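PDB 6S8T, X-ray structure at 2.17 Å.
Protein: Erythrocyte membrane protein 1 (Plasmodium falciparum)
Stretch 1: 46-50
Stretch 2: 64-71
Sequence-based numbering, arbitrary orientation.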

# COMPACT_ATOMS: atom_id res chain seq x y z
N GLY A 46 10.65 0.34 -27.79
CA GLY A 46 10.87 -1.05 -27.47
C GLY A 46 10.32 -1.98 -28.55
O GLY A 46 9.58 -1.58 -29.44
N ILE A 47 10.72 -3.25 -28.45
CA ILE A 47 10.28 -4.30 -29.36
C ILE A 47 9.53 -5.35 -28.54
O ILE A 47 10.05 -5.83 -27.53
CB ILE A 47 11.45 -4.93 -30.13
CG1 ILE A 47 12.13 -3.87 -31.00
CG2 ILE A 47 10.97 -6.10 -30.96
CD1 ILE A 47 13.23 -4.43 -31.90
N TYR A 48 8.32 -5.69 -28.98
CA TYR A 48 7.44 -6.58 -28.23
C TYR A 48 7.01 -7.73 -29.13
O TYR A 48 6.47 -7.50 -30.22
CB TYR A 48 6.22 -5.81 -27.71
CG TYR A 48 6.58 -4.54 -26.97
CD1 TYR A 48 6.93 -4.57 -25.63
CD2 TYR A 48 6.57 -3.31 -27.62
CE1 TYR A 48 7.27 -3.41 -24.95
CE2 TYR A 48 6.90 -2.14 -26.95
CZ TYR A 48 7.25 -2.20 -25.61
OH TYR A 48 7.58 -1.04 -24.94
N LYS A 49 7.26 -8.96 -28.68
CA LYS A 49 6.92 -10.17 -29.43
C LYS A 49 7.57 -10.18 -30.81
O LYS A 49 7.03 -10.75 -31.76
CB LYS A 49 5.40 -10.34 -29.54
CG LYS A 49 4.70 -10.45 -28.20
CD LYS A 49 3.19 -10.49 -28.35
CE LYS A 49 2.52 -10.52 -26.98
NZ LYS A 49 1.03 -10.51 -27.08
N LYS A 50 8.73 -9.53 -30.92
CA LYS A 50 9.51 -9.47 -32.16
C LYS A 50 8.68 -8.88 -33.31
O LYS A 50 8.48 -9.51 -34.35
CB LYS A 50 10.07 -10.85 -32.52
CG LYS A 50 10.99 -11.42 -31.45
CD LYS A 50 11.52 -12.79 -31.85
CE LYS A 50 12.45 -13.35 -30.78
NZ LYS A 50 12.93 -14.72 -31.12
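Stretch 2 (64-71) TLQHSNDS

This is a small loop-on-loop contact, 352 Å² summed over both sides, pinned by one side-chain-to-backbone hydrogen bond and otherwise made by Tyr 48 and Lys 49 lying against the backbone oxygens of stretch 2. Neither stretch offers a continuous strand edge, and no backbone-to-backbone hydrogen bond joins them. The backbones come nearest, measured by CA atoms, at Tyr 48 and Asn 69, 5.4 Å apart. Near this pair the two stretches run in broadly the same direction, though not closely parallel.

Stretch 1 runs extended through Ile 47 and Tyr 48, then turns at Lys 49 and Lys 50, both with positive phi (57° each). Stretch 2 leaves Thr 64 extended, bends through Leu 65 and Gln 66, takes phi/psi of -87/48 at His 67, and extends again at Ser 68. The bend is held from within: Thr 64 OG1 and His 67 ND1 share a hydrogen bond of 2.8 Å, and Ser 68 N makes a weak one to Gln 66 O at 3.0 Å. Just beyond, Asp 70 N donates to Ser 68 OG at 3.1 Å, so a side-chain-to-backbone bond bridges the two neighbours of Asn 69.

Asn 69 supplies the pin. Its CB points sideways, but with chi1 at -84° the amide end comes nearer to stretch 1, and OD1 accepts from Lys 49 N at 3.0 Å with an N-H...acceptor angle of 162°. The same oxygen lies 3.3 Å from Tyr 48 CA, while Asn 69 ND2 is 3.5 Å from Ile 47 O, a proximity rather than a hydrogen bond. One amide thus spans the backbone of three consecutive residues.

Tyr 48, chi1 m, is buried and packs against the bend. His 67 O sits over one face of its ring, 3.7 Å from Tyr 48 CD1; Tyr 48 CB is 3.7 Å from Gln 66 O and 3.8 Å from Ser 68 O. Its hydroxyl is satisfied elsewhere in the structure.

Lys 49 has 84 Å² covered by stretch 2, about as much as Tyr 48. Its CB points sideways, yet the extended m, t, t, t chain brings its end nearer: CE is 3.2 Å from Ser 68 O, a carbon contact, and NZ reaches to 3.5 Å from Leu 65 O, which is not a hydrogen bond. Lys 49 therefore adds packing and proximity without a second side-chain pin.

The rule to read here is economical: one asparagine reads the partner's backbone, while an aromatic and a long aliphatic chain cover the bend beside it.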

# COMPACT_ATOMS: atom_id res chain seq x y z
N THR A 64 -2.06 -1.42 -25.78
CA THR A 64 -2.87 -2.63 -25.88
C THR A 64 -2.10 -3.82 -25.31
O THR A 64 -1.01 -3.69 -24.74
CB THR A 64 -3.28 -2.87 -27.33
OG1 THR A 64 -2.11 -3.10 -28.13
CG2 THR A 64 -4.02 -1.66 -27.88
N LEU A 65 -2.68 -5.01 -25.48
CA LEU A 65 -2.04 -6.25 -25.06
C LEU A 65 -0.93 -6.68 -26.01
O LEU A 65 -0.10 -7.52 -25.63
CB LEU A 65 -3.07 -7.37 -24.94
CG LEU A 65 -3.91 -7.48 -23.66
CD1 LEU A 65 -4.79 -6.25 -23.44
CD2 LEU A 65 -4.76 -8.74 -23.69
N GLN A 66 -0.90 -6.14 -27.23
CA GLN A 66 0.17 -6.47 -28.17
C GLN A 66 1.49 -5.83 -27.77
O GLN A 66 2.55 -6.35 -28.15
CB GLN A 66 -0.22 -6.03 -29.58
CG GLN A 66 -1.42 -6.76 -30.16
CD GLN A 66 -1.79 -6.26 -31.54
OE1 GLN A 66 -2.55 -6.90 -32.26
NE2 GLN A 66 -1.24 -5.10 -31.91
N HIS A 67 1.46 -4.73 -27.02
CA HIS A 67 2.68 -4.04 -26.59
C HIS A 67 3.22 -4.62 -25.29
O HIS A 67 3.55 -3.90 -24.35
CB HIS A 67 2.40 -2.55 -26.45
CG HIS A 67 1.85 -1.92 -27.69
ND1 HIS A 67 0.53 -2.03 -28.06
CD2 HIS A 67 2.45 -1.19 -28.66
CE1 HIS A 67 0.34 -1.39 -29.20
NE2 HIS A 67 1.49 -0.87 -29.58
N SER A 68 3.31 -5.95 -25.23
CA SER A 68 3.75 -6.66 -24.04
C SER A 68 4.63 -7.84 -24.45
O SER A 68 4.48 -8.39 -25.54
CB SER A 68 2.56 -7.16 -23.22
OG SER A 68 2.97 -8.07 -22.21
N ASN A 69 5.54 -8.21 -23.55
CA ASN A 69 6.41 -9.37 -23.74
C ASN A 69 5.99 -10.55 -22.88
O ASN A 69 6.83 -11.40 -22.54
CB ASN A 69 7.87 -8.99 -23.48
CG ASN A 69 8.54 -8.38 -24.69
OD1 ASN A 69 8.24 -8.74 -25.83
ND2 ASN A 69 9.47 -7.46 -24.45
N ASP A 70 4.72 -10.61 -22.50
CA ASP A 70 4.17 -11.81 -21.87
C ASP A 70 4.30 -12.98 -22.83
O ASP A 70 3.87 -12.91 -23.98
CB ASP A 70 2.71 -11.57 -21.49
CG ASP A 70 2.14 -12.66 -20.58
OD1 ASP A 70 2.54 -13.84 -20.70
OD2 ASP A 70 1.28 -12.33 -19.73
N SER A 71 4.91 -14.07 -22.34
CA SER A 71 5.21 -15.24 -23.16
C SER A 71 4.04 -16.21 -23.26
O SER A 71 4.26 -17.43 -23.35
CB SER A 71 6.44 -15.96 -22.61
OG SER A 71 6.17 -16.52 -21.34